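Local coordinates for protein probable hydrolase (Pseudomonas aeruginosa, PDB 7AL6) that is of unknown function but adopts the alpha/beta hydrolase fold and is probably a hydrolase, putatively a lipolytic enzyme, at residues Trp93-Leu99 / Glu117-Ala123; Val109-Ala114 / Phe221-Val225; Pro228-Val232 / Val279-Phe283. All blocks are in the same frame, centred on the assembly; numbering follows the deposited sequence.

Contact 1: Trp93-Leu99 / Glu117-Ala123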
ATOM      1  N   TRP A  93      18.122 -15.261  13.539  1.00 35.57           N
ATOM      2  CA  TRP A  93      19.100 -16.247  13.072  1.00 34.17           C
ATOM      3  C   TRP A  93      20.292 -15.517  12.451  1.00 44.16           C
ATOM      4  O   TRP A  93      20.191 -14.956  11.356  1.00 50.61           O
ATOM      5  CB  TRP A  93      18.472 -17.195  12.053  1.00 30.06           C
ATOM      6  CG  TRP A  93      17.536 -18.199  12.657  1.00 29.37           C
ATOM      7  CD1 TRP A  93      17.197 -18.311  13.978  1.00 28.99           C
ATOM      8  CD2 TRP A  93      16.843 -19.259  11.972  1.00 30.04           C
ATOM      9  NE1 TRP A  93      16.326 -19.369  14.157  1.00 33.90           N
ATOM     10  CE2 TRP A  93      16.096 -19.962  12.938  1.00 27.37           C
ATOM     11  CE3 TRP A  93      16.782 -19.675  10.635  1.00 31.73           C
ATOM     12  CZ2 TRP A  93      15.296 -21.052  12.617  1.00 29.23           C
ATOM     13  CZ3 TRP A  93      16.001 -20.764  10.327  1.00 34.24           C
ATOM     14  CH2 TRP A  93      15.285 -21.458  11.324  1.00 28.99           C
ATOM     15  N   GLU A  94      21.447 -15.576  13.089  1.00 31.06           N
ATOM     16  CA  GLU A  94      22.661 -14.952  12.530  1.00 42.92           C
ATOM     17  C   GLU A  94      23.184 -15.857  11.412  1.00 37.62           C
ATOM     18  O   GLU A  94      23.351 -15.384  10.331  1.00 42.25           O
ATOM     19  CB  GLU A  94      23.690 -14.688  13.622  1.00 48.85           C
ATOM     20  CG  GLU A  94      25.013 -14.176  13.088  1.00 66.80           C
ATOM     21  CD  GLU A  94      24.925 -13.000  12.136  1.00 72.73           C
ATOM     22  OE1 GLU A  94      25.763 -12.903  11.246  1.00 75.15           O
ATOM     23  OE2 GLU A  94      24.025 -12.185  12.296  1.00 73.19           O
ATOM     24  N   ARG A  95      23.406 -17.124  11.690  1.00 35.86           N
ATOM     25  CA  ARG A  95      23.869 -18.092  10.680  1.00 39.64           C
ATOM     26  C   ARG A  95      22.783 -19.144  10.518  1.00 39.07           C
ATOM     27  O   ARG A  95      22.135 -19.478  11.490  1.00 32.90           O
ATOM     28  CB  ARG A  95      25.208 -18.699  11.074  1.00 41.73           C
ATOM     29  CG  ARG A  95      26.388 -17.807  10.737  1.00 51.93           C
ATOM     30  CD  ARG A  95      27.697 -18.526  10.928  1.00 54.05           C
ATOM     31  NE  ARG A  95      27.752 -19.111  12.251  1.00 78.96           N
ATOM     32  CZ  ARG A  95      28.872 -19.503  12.843  1.00 83.51           C
ATOM     33  NH1 ARG A  95      30.023 -19.360  12.218  1.00 86.43           N
ATOM     34  NH2 ARG A  95      28.843 -20.022  14.053  1.00 57.85           N
ATOM     35  N   PHE A  96      22.589 -19.619   9.306  1.00 33.10           N
ATOM     36  CA  PHE A  96      21.529 -20.598   9.006  1.00 29.30           C
ATOM     37  C   PHE A  96      21.850 -21.322   7.705  1.00 27.11           C
ATOM     38  O   PHE A  96      22.644 -20.864   6.941  1.00 28.86           O
ATOM     39  CB  PHE A  96      20.176 -19.900   8.909  1.00 23.22           C
ATOM     40  CG  PHE A  96      20.115 -18.804   7.884  1.00 27.63           C
ATOM     41  CD1 PHE A  96      20.519 -17.523   8.198  1.00 25.60           C
ATOM     42  CD2 PHE A  96      19.644 -19.047   6.613  1.00 25.33           C
ATOM     43  CE1 PHE A  96      20.461 -16.515   7.261  1.00 26.52           C
ATOM     44  CE2 PHE A  96      19.582 -18.034   5.680  1.00 29.89           C
ATOM     45  CZ  PHE A  96      20.005 -16.777   6.002  1.00 25.76           C
ATOM     46  N   SER A  97      21.172 -22.422   7.488  1.00 26.67           N
ATOM     47  CA  SER A  97      21.314 -23.243   6.292  1.00 24.57           C
ATOM     48  C   SER A  97      20.097 -23.065   5.403  1.00 30.04           C
ATOM     49  O   SER A  97      19.044 -22.589   5.851  1.00 24.80           O
ATOM     50  CB  SER A  97      21.521 -24.690   6.697  1.00 28.96           C
ATOM     51  OG  SER A  97      22.842 -24.799   7.268  1.00 32.13           O
ATOM     52  N   LEU A  98      20.271 -23.403   4.121  1.00 27.46           N
ATOM     53  CA  LEU A  98      19.188 -23.381   3.144  1.00 25.20           C
ATOM     54  C   LEU A  98      18.935 -24.751   2.523  1.00 30.02           C
ATOM     55  O   LEU A  98      19.859 -25.528   2.249  1.00 25.42           O
ATOM     56  CB  LEU A  98      19.467 -22.347   2.058  1.00 24.02           C
ATOM     57  CG  LEU A  98      19.453 -20.892   2.566  1.00 26.61           C
ATOM     58  CD1 LEU A  98      19.997 -20.014   1.473  1.00 31.22           C
ATOM     59  CD2 LEU A  98      18.117 -20.424   3.039  1.00 31.31           C
ATOM     60  N   LEU A  99      17.651 -25.049   2.341  1.00 24.12           N
ATOM     61  CA  LEU A  99      17.163 -26.253   1.690  1.00 22.07           C
ATOM     62  C   LEU A  99      16.273 -25.773   0.567  1.00 24.92           C
ATOM     63  O   LEU A  99      15.202 -25.210   0.820  1.00 25.65           O
ATOM     64  CB  LEU A  99      16.408 -27.125   2.681  1.00 21.92           C
ATOM     65  CG  LEU A  99      15.582 -28.264   2.068  1.00 27.24           C
ATOM     66  CD1 LEU A  99      16.418 -29.250   1.237  1.00 33.26           C
ATOM     67  CD2 LEU A  99      14.814 -29.025   3.188  1.00 29.60           C
ATOM     68  N   GLU A 117      29.054 -15.246   4.669  1.00 30.03           N
ATOM     69  CA  GLU A 117      29.175 -15.113   6.142  1.00 29.91           C
ATOM     70  C   GLU A 117      27.926 -15.696   6.846  1.00 30.12           C
ATOM     71  O   GLU A 117      28.077 -16.176   7.932  1.00 34.30           O
ATOM     72  CB  GLU A 117      29.438 -13.642   6.500  1.00 39.15           C
ATOM     73  CG  GLU A 117      28.187 -12.765   6.402  1.00 54.61           C
ATOM     74  CD  GLU A 117      28.190 -11.263   6.189  1.00 60.96           C
ATOM     75  OE1 GLU A 117      29.100 -10.749   5.561  1.00 66.63           O
ATOM     76  OE2 GLU A 117      27.209 -10.640   6.591  1.00 58.00           O
ATOM     77  N   ARG A 118      26.728 -15.621   6.265  1.00 31.78           N
ATOM     78  CA  ARG A 118      25.453 -16.054   6.865  1.00 30.23           C
ATOM     79  C   ARG A 118      25.065 -17.506   6.590  1.00 29.75           C
ATOM     80  O   ARG A 118      24.308 -18.004   7.345  1.00 30.34           O
ATOM     81  CB  ARG A 118      24.307 -15.228   6.279  1.00 28.37           C
ATOM     82  CG  ARG A 118      24.486 -13.724   6.331  1.00 35.78           C
ATOM     83  CD  ARG A 118      24.527 -13.107   7.711  1.00 41.04           C
ATOM     84  NE  ARG A 118      23.384 -13.413   8.540  1.00 47.05           N
ATOM     85  CZ  ARG A 118      22.366 -12.603   8.781  1.00 44.63           C
ATOM     86  NH1 ARG A 118      21.383 -13.012   9.554  1.00 40.97           N
ATOM     87  NH2 ARG A 118      22.329 -11.393   8.271  1.00 40.51           N
ATOM     88  N   ILE A 119      25.599 -18.173   5.585  1.00 30.95           N
ATOM     89  CA  ILE A 119      25.016 -19.444   5.155  1.00 28.12           C
ATOM     90  C   ILE A 119      25.936 -20.596   5.557  1.00 28.38           C
ATOM     91  O   ILE A 119      27.084 -20.691   5.096  1.00 34.94           O
ATOM     92  CB  ILE A 119      24.773 -19.461   3.637  1.00 28.39           C
ATOM     93  CG1 ILE A 119      23.932 -18.288   3.189  1.00 25.33           C
ATOM     94  CG2 ILE A 119      24.118 -20.774   3.251  1.00 28.32           C
ATOM     95  CD1 ILE A 119      22.587 -18.152   3.972  1.00 24.23           C
ATOM     96  N   GLU A 120      25.439 -21.477   6.406  1.00 26.97           N
ATOM     97  CA  GLU A 120      26.294 -22.533   6.923  1.00 33.73           C
ATOM     98  C   GLU A 120      26.413 -23.720   5.950  1.00 33.19           C
ATOM     99  O   GLU A 120      27.503 -24.263   5.786  1.00 26.57           O
ATOM    100  CB  GLU A 120      25.774 -23.013   8.263  1.00 31.39           C
ATOM    101  CG  GLU A 120      25.863 -21.963   9.365  1.00 42.32           C
ATOM    102  CD  GLU A 120      25.404 -22.475  10.716  1.00 54.01           C
ATOM    103  OE1 GLU A 120      26.298 -22.675  11.575  1.00 63.56           O
ATOM    104  OE2 GLU A 120      24.166 -22.655  10.929  1.00 54.75           O
ATOM    105  N   ARG A 121      25.297 -24.141   5.363  1.00 26.13           N
ATOM    106  CA  ARG A 121      25.190 -25.294   4.441  1.00 26.02           C
ATOM    107  C   ARG A 121      24.099 -25.067   3.381  1.00 31.92           C
ATOM    108  O   ARG A 121      23.175 -24.334   3.649  1.00 23.61           O
ATOM    109  CB  ARG A 121      24.867 -26.554   5.247  1.00 30.37           C
ATOM    110  CG  ARG A 121      25.757 -26.805   6.454  1.00 33.74           C
ATOM    111  CD  ARG A 121      26.951 -27.669   6.118  1.00 35.72           C
ATOM    112  NE  ARG A 121      27.799 -28.071   7.225  1.00 31.21           N
ATOM    113  CZ  ARG A 121      28.815 -27.376   7.700  1.00 34.40           C
ATOM    114  NH1 ARG A 121      29.538 -27.870   8.677  1.00 34.03           N
ATOM    115  NH2 ARG A 121      29.116 -26.197   7.212  1.00 26.69           N
ATOM    116  N   LEU A 122      24.220 -25.698   2.219  1.00 24.09           N
ATOM    117  CA  LEU A 122      23.192 -25.663   1.156  1.00 25.33           C
ATOM    118  C   LEU A 122      22.751 -27.090   0.822  1.00 29.07           C
ATOM    119  O   LEU A 122      23.611 -27.883   0.509  1.00 28.39           O
ATOM    120  CB  LEU A 122      23.752 -25.055  -0.126  1.00 23.96           C
ATOM    121  CG  LEU A 122      23.889 -23.551  -0.216  1.00 31.26           C
ATOM    122  CD1 LEU A 122      23.929 -23.147  -1.670  1.00 26.86           C
ATOM    123  CD2 LEU A 122      22.778 -22.832   0.514  1.00 37.09           C
ATOM    124  N   ALA A 123      21.465 -27.401   0.880  1.00 22.87           N
ATOM    125  CA  ALA A 123      20.885 -28.672   0.416  1.00 20.82           C
ATOM    126  C   ALA A 123      20.019 -28.280  -0.781  1.00 30.20           C
ATOM    127  O   ALA A 123      19.070 -27.542  -0.603  1.00 25.20           O
ATOM    128  CB  ALA A 123      20.134 -29.369   1.504  1.00 24.24           C
TER
HETATM  129  O   HOH W   1      27.788 -14.531  10.300  1.00 55.20           O
HETATM  130  O   HOH W   2      22.165 -24.513   9.925  1.00 29.09           O
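Phe96 and Ile119 open a parallel strand pair whose short axes approach to 4.6 Å with 22° between their directions. The ladder runs from Phe96 N to Arg118 O, Glu120 N to Phe96 O, Leu98 N to Arg121 O and Ala123 N to Leu98 O. Between Phe96 and Leu98 the register slips by one residue, a beta bulge that sets Ser97 beside Arg121. Arg118 reaches across to the loop that leads into strand 96-101. Its chain folds at chi2 and chi3 (-65° and -55°), bringing NE to 2.7 Å from Glu94 O and NH1 to 2.9 Å from Trp93 O; both bonds lie in the carbonyl planes. Glu94 OE2 lies over one face of the guanidinium, and Glu94 OE1 is 3.6 Å from Arg118 NE, a long salt bridge of charges alone, while Glu89 of helix 77-91 pairs with Arg118 NH2. These strands are the legs of a right-handed beta-alpha-beta unit of the alpha/beta hydrolase sheet, crossed over by helix 103-114. On the face carrying Phe96, Leu98 and Leu122, Ile119 CD1 presses on Phe96 CE2 at 3.5 Å, and the Leu98 and Leu122 side chains lie side by side, touching through Leu98 CB and Leu122 CD2. Leu99 CD1 meets Ala123 CB at 3.7 Å on the other face. One water accepts a hydrogen bond from Ser97 OG and donates one to Glu120 OE2.

Contact 2: Val109-Ala114 / Phe221-Val225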
ATOM      1  N   VAL A 109      21.555 -20.384  -3.905  1.00 26.15           N
ATOM      2  CA  VAL A 109      22.919 -20.221  -4.427  1.00 27.95           C
ATOM      3  C   VAL A 109      23.287 -18.753  -4.512  1.00 27.44           C
ATOM      4  O   VAL A 109      24.415 -18.364  -4.194  1.00 24.33           O
ATOM      5  CB  VAL A 109      23.065 -20.902  -5.807  1.00 23.98           C
ATOM      6  CG1 VAL A 109      24.360 -20.441  -6.540  1.00 29.85           C
ATOM      7  CG2 VAL A 109      23.049 -22.429  -5.683  1.00 27.21           C
ATOM      8  N   LEU A 110      22.356 -17.916  -4.953  1.00 25.23           N
ATOM      9  CA  LEU A 110      22.580 -16.458  -5.062  1.00 26.29           C
ATOM     10  C   LEU A 110      22.890 -15.909  -3.670  1.00 25.56           C
ATOM     11  O   LEU A 110      23.828 -15.207  -3.539  1.00 25.38           O
ATOM     12  CB  LEU A 110      21.325 -15.783  -5.620  1.00 31.83           C
ATOM     13  CG  LEU A 110      21.092 -15.914  -7.120  1.00 39.96           C
ATOM     14  CD1 LEU A 110      19.954 -15.024  -7.548  1.00 36.60           C
ATOM     15  CD2 LEU A 110      22.342 -15.591  -7.914  1.00 35.44           C
ATOM     16  N   LEU A 111      22.124 -16.300  -2.673  1.00 23.62           N
ATOM     17  CA  LEU A 111      22.297 -15.844  -1.284  1.00 28.53           C
ATOM     18  C   LEU A 111      23.629 -16.352  -0.721  1.00 29.54           C
ATOM     19  O   LEU A 111      24.338 -15.571  -0.145  1.00 25.43           O
ATOM     20  CB  LEU A 111      21.104 -16.346  -0.482  1.00 27.03           C
ATOM     21  CG  LEU A 111      20.922 -15.733   0.894  1.00 33.60           C
ATOM     22  CD1 LEU A 111      21.019 -14.228   0.850  1.00 31.45           C
ATOM     23  CD2 LEU A 111      19.600 -16.176   1.470  1.00 37.06           C
ATOM     24  N   ALA A 112      23.953 -17.617  -0.944  1.00 26.76           N
ATOM     25  CA  ALA A 112      25.192 -18.252  -0.453  1.00 26.84           C
ATOM     26  C   ALA A 112      26.381 -17.554  -1.106  1.00 25.96           C
ATOM     27  O   ALA A 112      27.344 -17.290  -0.434  1.00 31.84           O
ATOM     28  CB  ALA A 112      25.176 -19.723  -0.721  1.00 28.35           C
ATOM     29  N   GLY A 113      26.275 -17.225  -2.376  1.00 27.90           N
ATOM     30  CA  GLY A 113      27.353 -16.548  -3.072  1.00 27.58           C
ATOM     31  C   GLY A 113      27.495 -15.092  -2.672  1.00 38.02           C
ATOM     32  O   GLY A 113      28.610 -14.557  -2.633  1.00 28.54           O
ATOM     33  N   ALA A 114      26.378 -14.429  -2.360  1.00 29.11           N
ATOM     34  CA  ALA A 114      26.423 -13.001  -2.071  1.00 29.94           C
ATOM     35  C   ALA A 114      26.790 -12.724  -0.626  1.00 28.33           C
ATOM     36  O   ALA A 114      27.482 -11.740  -0.351  1.00 26.99           O
ATOM     37  CB  ALA A 114      25.065 -12.347  -2.387  1.00 31.92           C
ATOM     38  N   PHE A 221      28.424 -16.694  -9.363  1.00 31.05           N
ATOM     39  CA  PHE A 221      27.623 -16.926  -8.142  1.00 29.05           C
ATOM     40  C   PHE A 221      27.873 -18.349  -7.647  1.00 23.86           C
ATOM     41  O   PHE A 221      28.123 -18.506  -6.500  1.00 28.10           O
ATOM     42  CB  PHE A 221      26.140 -16.648  -8.390  1.00 27.22           C
ATOM     43  CG  PHE A 221      25.751 -15.213  -8.168  1.00 24.53           C
ATOM     44  CD1 PHE A 221      25.579 -14.716  -6.899  1.00 29.56           C
ATOM     45  CD2 PHE A 221      25.579 -14.357  -9.227  1.00 27.62           C
ATOM     46  CE1 PHE A 221      25.242 -13.396  -6.698  1.00 26.98           C
ATOM     47  CE2 PHE A 221      25.238 -13.034  -9.025  1.00 30.47           C
ATOM     48  CZ  PHE A 221      25.082 -12.554  -7.759  1.00 27.56           C
ATOM     49  N   VAL A 222      27.858 -19.331  -8.533  1.00 27.95           N
ATOM     50  CA  VAL A 222      28.064 -20.759  -8.178  1.00 28.22           C
ATOM     51  C   VAL A 222      29.481 -20.905  -7.624  1.00 26.97           C
ATOM     52  O   VAL A 222      29.660 -21.505  -6.599  1.00 30.11           O
ATOM     53  CB  VAL A 222      27.860 -21.678  -9.390  1.00 36.07           C
ATOM     54  CG1 VAL A 222      28.436 -23.049  -9.138  1.00 42.10           C
ATOM     55  CG2 VAL A 222      26.413 -21.796  -9.778  1.00 38.32           C
ATOM     56  N   ARG A 223      30.427 -20.260  -8.276  1.00 30.13           N
ATOM     57  CA  ARG A 223      31.833 -20.312  -7.888  0.55 38.30           C
ATOM     58  C   ARG A 223      32.068 -19.617  -6.563  1.00 35.04           C
ATOM     59  O   ARG A 223      32.991 -19.984  -5.829  1.00 32.74           O
ATOM     60  CB  ARG A 223      32.725 -19.650  -8.946  0.55 31.06           C
ATOM     61  CG  ARG A 223      32.965 -20.483 -10.182  0.55 38.03           C
ATOM     62  CD  ARG A 223      34.004 -21.586  -9.953  0.55 41.65           C
ATOM     63  NE  ARG A 223      33.739 -22.694 -10.853  0.55 29.42           N
ATOM     64  CZ  ARG A 223      34.274 -22.810 -12.054  0.55 39.41           C
ATOM     65  NH1 ARG A 223      35.144 -21.896 -12.481  0.55 48.46           N
ATOM     66  NH2 ARG A 223      33.958 -23.850 -12.820  0.55 38.93           N
ATOM     67  N   SER A 224      31.265 -18.610  -6.254  1.00 34.82           N
ATOM     68  CA  SER A 224      31.368 -17.813  -5.011  1.00 29.98           C
ATOM     69  C   SER A 224      30.791 -18.540  -3.793  1.00 28.83           C
ATOM     70  O   SER A 224      31.001 -18.054  -2.718  1.00 28.79           O
ATOM     71  CB  SER A 224      30.755 -16.472  -5.180  1.00 33.34           C
ATOM     72  OG  SER A 224      31.588 -15.661  -5.966  1.00 36.44           O
ATOM     73  N   VAL A 225      30.065 -19.634  -3.958  1.00 25.20           N
ATOM     74  CA  VAL A 225      29.516 -20.371  -2.791  1.00 23.95           C
ATOM     75  C   VAL A 225      30.718 -20.847  -1.962  1.00 37.07           C
ATOM     76  O   VAL A 225      31.629 -21.397  -2.538  1.00 28.51           O
ATOM     77  CB  VAL A 225      28.614 -21.540  -3.206  1.00 27.21           C
ATOM     78  CG1 VAL A 225      28.288 -22.426  -2.031  1.00 25.13           C
ATOM     79  CG2 VAL A 225      27.346 -21.060  -3.878  1.00 29.71           C
TER
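Leu110 sets a methyl over the ring of Phe221: CD2 lies 3.5 Å from the ring centroid and 16° off its normal, a CH-pi contact displaced toward the CG side of the ring, where Leu110 CD2 to Phe221 CG is 3.4 Å. Leu110 CG stands opposite the carbonyl carbon (chi1 -77°); CD1 takes the extended position, and it is the other branch, CD2, that lies over the ring. Ala114, one turn further along, meets the same ring at its edge, with CB 4.4 Å from CE1. A second apolar group gathers round Val109, whose CG1, placed opposite the backbone N by chi1 of 165°, touches Val225 CG2 at 4.0 Å and Val222 CG2 at 4.1 Å. The Val109 and Val225 side chains cross at about a right angle, and Ala112 CB reaches the same CG2 of Val225. Between these groups the backbones come close at Gly113, whose CA is 4.4 Å from that of Val225; Ser224 CB lies 3.8 Å from Gly113 O. No hydrogen bond joins the segments, and Ser224 OG instead bonds to Asn220 O, one turn earlier in the chain. Helix 103-114, the crossover between strands 96-101 and 119-125 of the alpha/beta hydrolase sheet, thus packs against the end of helix 215-223, with Val109 and Ala112 resting on strand 119-125, Leu110 on helix 77-91, and Phe221 and Ala114 against Leu142 of the second subunit.

Contact 3: Pro228-Val232 / Val279-Phe283. With EDO (1,2-ethanediol), chain H.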
ATOM      1  N   PRO A 228      29.688 -25.959   2.373  1.00 26.83           N
ATOM      2  CA  PRO A 228      29.365 -27.296   1.878  1.00 29.62           C
ATOM      3  C   PRO A 228      28.011 -27.290   1.199  1.00 36.35           C
ATOM      4  O   PRO A 228      27.071 -26.645   1.661  1.00 26.94           O
ATOM      5  CB  PRO A 228      29.343 -28.157   3.147  1.00 25.99           C
ATOM      6  CG  PRO A 228      30.247 -27.419   4.120  1.00 31.11           C
ATOM      7  CD  PRO A 228      30.042 -25.952   3.800  1.00 26.46           C
ATOM      8  N   VAL A 229      27.917 -28.035   0.105  1.00 27.40           N
ATOM      9  CA  VAL A 229      26.716 -28.099  -0.715  1.00 29.83           C
ATOM     10  C   VAL A 229      26.401 -29.565  -0.988  1.00 36.15           C
ATOM     11  O   VAL A 229      27.292 -30.331  -1.377  1.00 27.42           O
ATOM     12  CB  VAL A 229      26.878 -27.351  -2.046  1.00 26.81           C
ATOM     13  CG1 VAL A 229      25.645 -27.588  -2.925  1.00 29.04           C
ATOM     14  CG2 VAL A 229      27.099 -25.873  -1.859  1.00 29.26           C
ATOM     15  N   SER A 230      25.139 -29.954  -0.778  1.00 26.01           N
ATOM     16  CA  SER A 230      24.614 -31.246  -1.198  1.00 25.10           C
ATOM     17  C   SER A 230      23.568 -31.042  -2.292  1.00 30.94           C
ATOM     18  O   SER A 230      22.522 -30.409  -2.071  1.00 28.36           O
ATOM     19  CB  SER A 230      24.025 -31.975  -0.010  1.00 29.05           C
ATOM     20  OG  SER A 230      23.605 -33.292  -0.368  1.00 26.70           O
ATOM     21  N   LEU A 231      23.842 -31.574  -3.470  1.00 23.63           N
ATOM     22  CA  LEU A 231      22.941 -31.465  -4.604  1.00 20.79           C
ATOM     23  C   LEU A 231      22.301 -32.805  -4.981  1.00 37.12           C
ATOM     24  O   LEU A 231      22.997 -33.799  -5.265  1.00 31.46           O
ATOM     25  CB  LEU A 231      23.673 -30.880  -5.800  1.00 25.32           C
ATOM     26  CG  LEU A 231      22.877 -30.779  -7.097  1.00 31.28           C
ATOM     27  CD1 LEU A 231      21.652 -29.858  -7.034  1.00 30.90           C
ATOM     28  CD2 LEU A 231      23.838 -30.314  -8.149  1.00 31.14           C
ATOM     29  N   VAL A 232      20.968 -32.811  -5.055  1.00 32.19           N
ATOM     30  CA  VAL A 232      20.206 -33.981  -5.502  1.00 25.63           C
ATOM     31  C   VAL A 232      19.758 -33.748  -6.930  1.00 30.61           C
ATOM     32  O   VAL A 232      19.230 -32.676  -7.270  1.00 27.96           O
ATOM     33  CB  VAL A 232      19.015 -34.268  -4.587  1.00 31.06           C
ATOM     34  CG1 VAL A 232      18.031 -35.235  -5.285  1.00 33.66           C
ATOM     35  CG2 VAL A 232      19.526 -34.840  -3.269  1.00 31.09           C
ATOM     36  N   VAL A 279      19.818 -38.719   2.162  1.00 30.71           N
ATOM     37  CA  VAL A 279      20.982 -37.941   1.674  1.00 23.92           C
ATOM     38  C   VAL A 279      21.191 -36.693   2.536  1.00 33.57           C
ATOM     39  O   VAL A 279      22.259 -36.562   3.088  1.00 28.97           O
ATOM     40  CB  VAL A 279      20.761 -37.538   0.211  1.00 28.41           C
ATOM     41  CG1 VAL A 279      21.720 -36.449  -0.217  1.00 28.48           C
ATOM     42  CG2 VAL A 279      20.844 -38.728  -0.720  1.00 31.83           C
ATOM     43  N   PHE A 280      20.151 -35.890   2.740  1.00 31.54           N
ATOM     44  CA  PHE A 280      20.200 -34.605   3.482  1.00 31.81           C
ATOM     45  C   PHE A 280      20.454 -34.836   4.973  1.00 22.35           C
ATOM     46  O   PHE A 280      21.168 -34.077   5.527  1.00 29.58           O
ATOM     47  CB  PHE A 280      18.975 -33.750   3.166  1.00 28.91           C
ATOM     48  CG  PHE A 280      18.993 -33.165   1.783  1.00 22.83           C
ATOM     49  CD1 PHE A 280      20.176 -33.039   1.085  1.00 25.42           C
ATOM     50  CD2 PHE A 280      17.826 -32.765   1.172  1.00 25.35           C
ATOM     51  CE1 PHE A 280      20.187 -32.522  -0.192  1.00 25.61           C
ATOM     52  CE2 PHE A 280      17.836 -32.245  -0.105  1.00 26.14           C
ATOM     53  CZ  PHE A 280      19.017 -32.119  -0.779  1.00 29.02           C
ATOM     54  N   ALA A 281      19.879 -35.869   5.568  1.00 29.02           N
ATOM     55  CA  ALA A 281      20.047 -36.185   6.999  1.00 31.01           C
ATOM     56  C   ALA A 281      21.523 -36.479   7.267  1.00 32.70           C
ATOM     57  O   ALA A 281      22.026 -36.017   8.248  1.00 34.16           O
ATOM     58  CB  ALA A 281      19.162 -37.321   7.400  1.00 33.28           C
ATOM     59  N   ALA A 282      22.195 -37.216   6.399  1.00 37.08           N
ATOM     60  CA  ALA A 282      23.630 -37.452   6.587  1.00 36.78           C
ATOM     61  C   ALA A 282      24.438 -36.185   6.327  1.00 29.52           C
ATOM     62  O   ALA A 282      25.377 -35.890   7.065  1.00 37.18           O
ATOM     63  CB  ALA A 282      24.113 -38.588   5.684  1.00 35.96           C
ATOM     64  N   PHE A 283      24.053 -35.389   5.350  1.00 29.71           N
ATOM     65  CA  PHE A 283      24.761 -34.136   5.011  1.00 29.81           C
ATOM     66  C   PHE A 283      24.710 -33.143   6.180  1.00 36.47           C
ATOM     67  O   PHE A 283      25.737 -32.640   6.575  1.00 29.06           O
ATOM     68  CB  PHE A 283      24.168 -33.543   3.740  1.00 30.67           C
ATOM     69  CG  PHE A 283      24.705 -32.193   3.376  1.00 29.41           C
ATOM     70  CD1 PHE A 283      25.990 -32.047   2.898  1.00 34.03           C
ATOM     71  CD2 PHE A 283      23.930 -31.068   3.532  1.00 28.99           C
ATOM     72  CE1 PHE A 283      26.478 -30.800   2.565  1.00 28.47           C
ATOM     73  CE2 PHE A 283      24.418 -29.824   3.196  1.00 26.99           C
ATOM     74  CZ  PHE A 283      25.691 -29.692   2.716  1.00 31.36           C
TER
HETATM   75  C1  EDO H 404      30.166 -30.520   0.991  1.00 42.33           C
HETATM   76  O1  EDO H 404      31.264 -30.930   1.764  1.00 49.34           O
HETATM   77  C2  EDO H 404      30.493 -30.392  -0.441  1.00 47.48           C
HETATM   78  O2  EDO H 404      30.431 -29.128  -0.991  1.00 39.03           O
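Ser230 CB sits over the centre of the Phe283 ring, 3.4 Å from the centroid and 11° off the normal, so the serine methylene makes a CH-pi contact over the middle of the face. The hydroxyl of the same residue turns away from that ring: with OG opposite the backbone N (chi1 -175°), it reaches the edge of Phe280, lying in the ring plane 3.5 Å from CE1, and passes Val279 CG1 at 3.7 Å. One small side chain therefore touches three residues of the helix, two of them aromatic. Further along the strand, Val232 CG2 contacts Phe280 CZ at 3.7 Å and Val279 CG1 at 4.1 Å. At the start of the strand, Pro228 meets the far end of Phe283, its CB 3.9 Å from CE1, while Pro228 O lies near the ring plane at the edge. Strand and helix run almost exactly antiparallel, 174° between their directions, with 9.6 Å separating their axes. This is the layered packing of the alpha/beta hydrolase fold, in which helix 270-284 near the C-terminus covers one face of the central sheet. Alternation along the strand supplies the contacts: Ser230 and Val232 project toward the helix, whereas Val229 and Leu231 project away from it. The strand itself is fixed by backbone hydrogen bonds on both edges, with Leu122 and Leu124 of strand 119-125 and with Glu255 of strand 255-259. Phe280 extends across to Ala123 and Ile125, and Phe283 rests on Glu255. At the outer end, a 1,2-ethanediol, probably from the crystallisation liquor, accepts a hydrogen bond at O2 from Val229 N (3.0 Å) and is also hydrogen-bonded to Pro253 O.

Strand 119-125 ties the three contacts together. Contact 1 pairs it with strand 96-101, and contact 3 begins at its next neighbour, strand 229-234, through probable Leu122-Ser230 and Leu122-Pro228 backbone hydrogen bonds. Contact 2 packs the linking helix, 103-114, against helix 215-223, which leads on to strand 229-234; the segments of contacts 1 and 2 alternate along the chain, and Leu122 CD1 packs on Ala112 CB at 3.8 Å. Centres are about 12 Å apart for contacts 1 and 2, about 13 Å for contacts 1 and 3, and about 17 Å for contacts 2 and 3. Contact 3 follows both others in sequence. Together they sample the helix-sheet-helix layering of the hydrolase fold; contacts 1 and 2 also touch the second subunit.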